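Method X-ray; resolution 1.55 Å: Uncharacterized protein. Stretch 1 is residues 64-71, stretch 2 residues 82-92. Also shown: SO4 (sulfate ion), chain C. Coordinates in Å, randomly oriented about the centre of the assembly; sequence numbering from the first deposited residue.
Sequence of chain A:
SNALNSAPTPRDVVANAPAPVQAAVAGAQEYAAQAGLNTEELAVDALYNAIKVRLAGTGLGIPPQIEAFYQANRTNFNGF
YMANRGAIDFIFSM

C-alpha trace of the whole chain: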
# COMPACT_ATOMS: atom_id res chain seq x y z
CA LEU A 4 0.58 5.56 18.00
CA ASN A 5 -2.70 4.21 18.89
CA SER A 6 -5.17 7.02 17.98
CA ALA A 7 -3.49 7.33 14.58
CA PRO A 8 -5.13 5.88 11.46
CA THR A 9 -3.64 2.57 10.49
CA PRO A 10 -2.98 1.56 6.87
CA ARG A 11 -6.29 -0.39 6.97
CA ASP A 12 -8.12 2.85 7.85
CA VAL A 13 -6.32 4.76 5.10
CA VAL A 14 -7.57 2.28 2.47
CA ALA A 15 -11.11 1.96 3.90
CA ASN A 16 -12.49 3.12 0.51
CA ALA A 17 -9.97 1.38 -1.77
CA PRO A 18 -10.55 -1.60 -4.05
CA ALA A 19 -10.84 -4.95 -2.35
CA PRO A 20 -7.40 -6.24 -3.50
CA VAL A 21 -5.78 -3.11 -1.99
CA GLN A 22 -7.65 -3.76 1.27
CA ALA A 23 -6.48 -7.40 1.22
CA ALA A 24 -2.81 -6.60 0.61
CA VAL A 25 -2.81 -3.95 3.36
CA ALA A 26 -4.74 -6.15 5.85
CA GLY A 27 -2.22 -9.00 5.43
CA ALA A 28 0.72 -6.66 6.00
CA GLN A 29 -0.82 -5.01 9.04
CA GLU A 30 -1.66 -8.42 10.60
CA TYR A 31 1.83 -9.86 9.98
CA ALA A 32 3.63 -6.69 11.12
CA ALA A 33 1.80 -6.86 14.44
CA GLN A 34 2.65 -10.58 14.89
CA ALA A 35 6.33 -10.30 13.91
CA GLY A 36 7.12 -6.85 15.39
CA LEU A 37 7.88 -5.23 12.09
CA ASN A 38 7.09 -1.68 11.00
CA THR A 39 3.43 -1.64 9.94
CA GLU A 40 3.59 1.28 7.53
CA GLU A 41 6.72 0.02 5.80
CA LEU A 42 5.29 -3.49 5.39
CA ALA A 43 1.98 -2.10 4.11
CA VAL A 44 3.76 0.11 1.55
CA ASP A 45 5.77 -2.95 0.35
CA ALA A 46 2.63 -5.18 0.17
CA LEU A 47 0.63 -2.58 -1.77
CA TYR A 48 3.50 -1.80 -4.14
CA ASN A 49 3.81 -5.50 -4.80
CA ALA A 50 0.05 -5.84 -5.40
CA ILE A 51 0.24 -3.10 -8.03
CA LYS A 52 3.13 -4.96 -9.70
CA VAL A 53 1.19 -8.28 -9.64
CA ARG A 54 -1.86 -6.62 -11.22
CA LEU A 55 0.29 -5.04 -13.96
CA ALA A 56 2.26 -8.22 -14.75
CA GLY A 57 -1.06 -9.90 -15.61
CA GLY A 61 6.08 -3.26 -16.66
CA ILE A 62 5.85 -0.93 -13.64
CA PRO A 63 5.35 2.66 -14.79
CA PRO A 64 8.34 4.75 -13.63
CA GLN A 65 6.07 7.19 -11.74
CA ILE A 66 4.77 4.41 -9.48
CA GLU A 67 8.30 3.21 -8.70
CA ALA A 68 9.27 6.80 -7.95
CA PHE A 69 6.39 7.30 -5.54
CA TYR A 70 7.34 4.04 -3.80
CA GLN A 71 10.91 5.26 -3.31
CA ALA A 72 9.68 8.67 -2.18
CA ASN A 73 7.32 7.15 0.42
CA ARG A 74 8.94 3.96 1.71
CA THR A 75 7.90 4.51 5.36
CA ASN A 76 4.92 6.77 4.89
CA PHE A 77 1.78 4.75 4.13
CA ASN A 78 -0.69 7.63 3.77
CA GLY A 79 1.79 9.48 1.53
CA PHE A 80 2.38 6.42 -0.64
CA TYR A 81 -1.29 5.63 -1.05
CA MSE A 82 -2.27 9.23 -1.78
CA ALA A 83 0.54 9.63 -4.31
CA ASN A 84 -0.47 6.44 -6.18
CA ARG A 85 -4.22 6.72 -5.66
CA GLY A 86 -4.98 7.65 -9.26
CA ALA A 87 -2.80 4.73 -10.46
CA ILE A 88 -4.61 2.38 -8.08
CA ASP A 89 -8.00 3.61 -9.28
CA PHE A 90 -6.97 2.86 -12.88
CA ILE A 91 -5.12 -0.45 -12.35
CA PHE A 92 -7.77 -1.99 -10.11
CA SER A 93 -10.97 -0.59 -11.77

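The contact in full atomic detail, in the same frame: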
# COMPACT_ATOMS: atom_id res chain seq x y z
N PRO A 64 7.32 4.07 -14.43
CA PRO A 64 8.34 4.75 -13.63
C PRO A 64 7.78 5.66 -12.51
O PRO A 64 8.38 5.76 -11.42
CB PRO A 64 9.13 5.56 -14.68
CG PRO A 64 8.91 4.81 -15.97
CD PRO A 64 7.55 4.19 -15.88
N GLN A 65 6.62 6.29 -12.74
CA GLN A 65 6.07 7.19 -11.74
C GLN A 65 5.71 6.40 -10.48
O GLN A 65 5.89 6.90 -9.37
CB GLN A 65 4.80 7.87 -12.23
CG GLN A 65 4.37 8.95 -11.26
CD GLN A 65 3.08 9.64 -11.68
OE1 GLN A 65 1.98 9.08 -11.57
NE2 GLN A 65 3.21 10.87 -12.13
N ILE A 66 5.16 5.20 -10.66
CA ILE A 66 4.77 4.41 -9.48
C ILE A 66 5.99 3.98 -8.65
O ILE A 66 5.99 4.08 -7.40
CB ILE A 66 3.87 3.23 -9.83
CG1 ILE A 66 2.65 3.72 -10.60
CG2 ILE A 66 3.39 2.51 -8.54
CD1 ILE A 66 1.77 2.60 -11.10
N GLU A 67 7.03 3.51 -9.35
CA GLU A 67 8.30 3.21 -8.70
C GLU A 67 8.84 4.42 -7.96
O GLU A 67 9.35 4.31 -6.85
CB GLU A 67 9.34 2.71 -9.74
CG GLU A 67 10.78 2.68 -9.23
CD GLU A 67 11.06 1.53 -8.29
OE1 GLU A 67 10.22 0.60 -8.23
OE2 GLU A 67 12.12 1.54 -7.60
N ALA A 68 8.72 5.59 -8.57
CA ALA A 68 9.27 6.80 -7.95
C ALA A 68 8.51 7.13 -6.68
O ALA A 68 9.11 7.45 -5.66
CB ALA A 68 9.22 7.96 -8.90
N PHE A 69 7.18 7.04 -6.75
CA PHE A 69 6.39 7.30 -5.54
C PHE A 69 6.60 6.27 -4.40
O PHE A 69 6.50 6.58 -3.21
CB PHE A 69 4.93 7.48 -5.88
CG PHE A 69 4.61 8.83 -6.48
CD1 PHE A 69 5.12 10.01 -5.92
CD2 PHE A 69 3.80 8.94 -7.61
CE1 PHE A 69 4.81 11.29 -6.46
CE2 PHE A 69 3.49 10.18 -8.16
CZ PHE A 69 4.01 11.36 -7.59
N TYR A 70 6.92 5.04 -4.78
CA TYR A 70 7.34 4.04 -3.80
C TYR A 70 8.62 4.51 -3.11
O TYR A 70 8.70 4.55 -1.90
CB TYR A 70 7.53 2.69 -4.49
CG TYR A 70 8.13 1.60 -3.64
CD1 TYR A 70 7.45 1.07 -2.54
CD2 TYR A 70 9.36 1.04 -3.98
CE1 TYR A 70 8.02 0.05 -1.78
CE2 TYR A 70 9.91 0.01 -3.25
CZ TYR A 70 9.25 -0.48 -2.15
OH TYR A 70 9.79 -1.51 -1.39
N GLN A 71 9.62 4.88 -3.91
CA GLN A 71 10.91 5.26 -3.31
C GLN A 71 10.79 6.56 -2.50
O GLN A 71 11.52 6.77 -1.52
CB GLN A 71 12.01 5.38 -4.37
CG GLN A 71 12.26 4.05 -5.09
CD GLN A 71 12.86 2.93 -4.22
OE1 GLN A 71 13.26 3.14 -3.07
NE2 GLN A 71 12.93 1.72 -4.79
N MSE A 82 -1.72 8.03 -1.16
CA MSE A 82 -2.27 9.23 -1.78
C MSE A 82 -1.54 9.54 -3.11
O MSE A 82 -2.19 9.89 -4.13
CB MSE A 82 -2.29 10.43 -0.81
CG MSE A 82 -3.23 10.21 0.39
SE MSE A 82 -5.11 9.85 -0.13
CE MSE A 82 -5.61 11.65 -0.68
N ALA A 83 -0.23 9.35 -3.12
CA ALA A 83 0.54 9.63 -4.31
C ALA A 83 0.12 8.70 -5.46
O ALA A 83 0.09 9.10 -6.66
CB ALA A 83 2.00 9.44 -4.00
N ASN A 84 -0.17 7.45 -5.12
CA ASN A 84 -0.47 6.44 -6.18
C ASN A 84 -1.97 6.15 -6.31
O ASN A 84 -2.37 5.18 -6.97
CB ASN A 84 0.31 5.16 -5.92
CG ASN A 84 1.80 5.30 -6.25
OD1 ASN A 84 2.67 4.98 -5.42
ND2 ASN A 84 2.09 5.85 -7.42
N ARG A 85 -2.79 7.01 -5.71
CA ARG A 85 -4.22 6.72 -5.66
C ARG A 85 -4.84 6.70 -7.05
O ARG A 85 -5.70 5.85 -7.34
CB ARG A 85 -4.98 7.69 -4.73
CG ARG A 85 -6.34 7.14 -4.35
CD ARG A 85 -6.96 7.96 -3.23
NE ARG A 85 -7.11 9.37 -3.58
CZ ARG A 85 -8.15 9.86 -4.25
NH1 ARG A 85 -9.15 9.09 -4.64
NH2 ARG A 85 -8.19 11.17 -4.51
N GLY A 86 -4.42 7.63 -7.90
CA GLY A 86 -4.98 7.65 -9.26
C GLY A 86 -4.56 6.37 -10.01
O GLY A 86 -5.35 5.77 -10.76
N ALA A 87 -3.29 5.98 -9.86
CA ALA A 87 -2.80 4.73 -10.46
C ALA A 87 -3.62 3.52 -9.99
O ALA A 87 -4.01 2.66 -10.75
CB ALA A 87 -1.36 4.53 -10.09
N ILE A 88 -3.85 3.48 -8.69
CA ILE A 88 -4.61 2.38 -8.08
C ILE A 88 -6.04 2.34 -8.63
O ILE A 88 -6.59 1.27 -8.98
CB ILE A 88 -4.58 2.54 -6.56
CG1 ILE A 88 -3.18 2.17 -6.08
CG2 ILE A 88 -5.67 1.64 -5.91
CD1 ILE A 88 -2.92 2.53 -4.62
N ASP A 89 -6.64 3.52 -8.76
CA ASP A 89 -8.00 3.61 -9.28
C ASP A 89 -8.05 3.06 -10.73
O ASP A 89 -9.00 2.40 -11.12
CB ASP A 89 -8.49 5.07 -9.29
CG ASP A 89 -8.84 5.62 -7.88
OD1 ASP A 89 -8.89 4.86 -6.88
OD2 ASP A 89 -9.10 6.85 -7.80
N PHE A 90 -7.03 3.35 -11.51
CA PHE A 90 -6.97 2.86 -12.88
C PHE A 90 -6.68 1.36 -12.94
O PHE A 90 -7.38 0.63 -13.63
CB PHE A 90 -5.89 3.62 -13.65
CG PHE A 90 -5.67 3.05 -15.03
CD1 PHE A 90 -6.63 3.24 -16.02
CD2 PHE A 90 -4.52 2.32 -15.33
CE1 PHE A 90 -6.46 2.68 -17.32
CE2 PHE A 90 -4.35 1.75 -16.62
CZ PHE A 90 -5.31 1.95 -17.60
N ILE A 91 -5.65 0.91 -12.21
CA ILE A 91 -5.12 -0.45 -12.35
C ILE A 91 -6.11 -1.45 -11.77
O ILE A 91 -6.22 -2.58 -12.25
CB ILE A 91 -3.72 -0.53 -11.68
CG1 ILE A 91 -2.72 0.28 -12.54
CG2 ILE A 91 -3.26 -1.99 -11.43
CD1 ILE A 91 -1.37 0.54 -11.87
N PHE A 92 -6.84 -1.06 -10.75
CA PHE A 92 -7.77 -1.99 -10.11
C PHE A 92 -9.24 -1.83 -10.52
O PHE A 92 -10.09 -2.50 -9.95
CB PHE A 92 -7.63 -1.94 -8.58
CG PHE A 92 -6.37 -2.55 -8.08
CD1 PHE A 92 -6.25 -3.92 -7.94
CD2 PHE A 92 -5.26 -1.75 -7.78
CE1 PHE A 92 -5.06 -4.49 -7.49
CE2 PHE A 92 -4.09 -2.30 -7.32
CZ PHE A 92 -3.98 -3.69 -7.19
S SO4 C . -10.63 11.46 -7.62
O1 SO4 C . -9.57 12.43 -7.87
O2 SO4 C . -10.90 10.59 -8.77
O3 SO4 C . -11.83 12.27 -7.41
O4 SO4 C . -10.38 10.69 -6.41
O HOH W 1 1.15 7.23 -9.69

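Residues 64-71 form one continuous helical segment, its backbone bonds running from Ala 68 N to Pro 64 O (2.9 Å) through Gln 71 N to Glu 67 O (3.0 Å). The second stretch ends one helix and starts another: Asn 84 (phi/psi -103/14) interrupts the helical run, and Ile 88 N to Asn 84 O (2.8 Å) is among the first bonds of the helix that follows. The backbones come closest here, with Phe 69 CA 6.4 Å from Ala 83 CA and Ile 66 CA 6.5 Å from Asn 84 CA. No direct hydrogen bond crosses the contact, which buries 279 Å² and rests on packing and one water. The CA-to-CB bond of Ala 83 points toward the first helix, so its single methyl meets a face of the Phe 69 ring directly, CB 3.9 Å from the ring centroid and 21° off the normal, a CH-pi contact. The CA-to-CB bond of buried Asn 84 points sideways, but the end of its side chain comes nearer the first helix, its OD1 3.4 Å from Phe 69 CB and its ND2 3.7 Å from Ile 66 CA. Asn 84 ND2 donates to the O of water 1 (2.8 Å), and that O donates to Gln 65 OE1 (2.8 Å); the extended t,t side chain of Gln 65 brings its amide to this bridge. Beyond it, the long aliphatic chain of Ile 66 (m,t) extends CD1 to Ala 87 CB and to Ile 91 CD1, both at 3.8 Å, so that it meets two side chains one turn apart on the second helix.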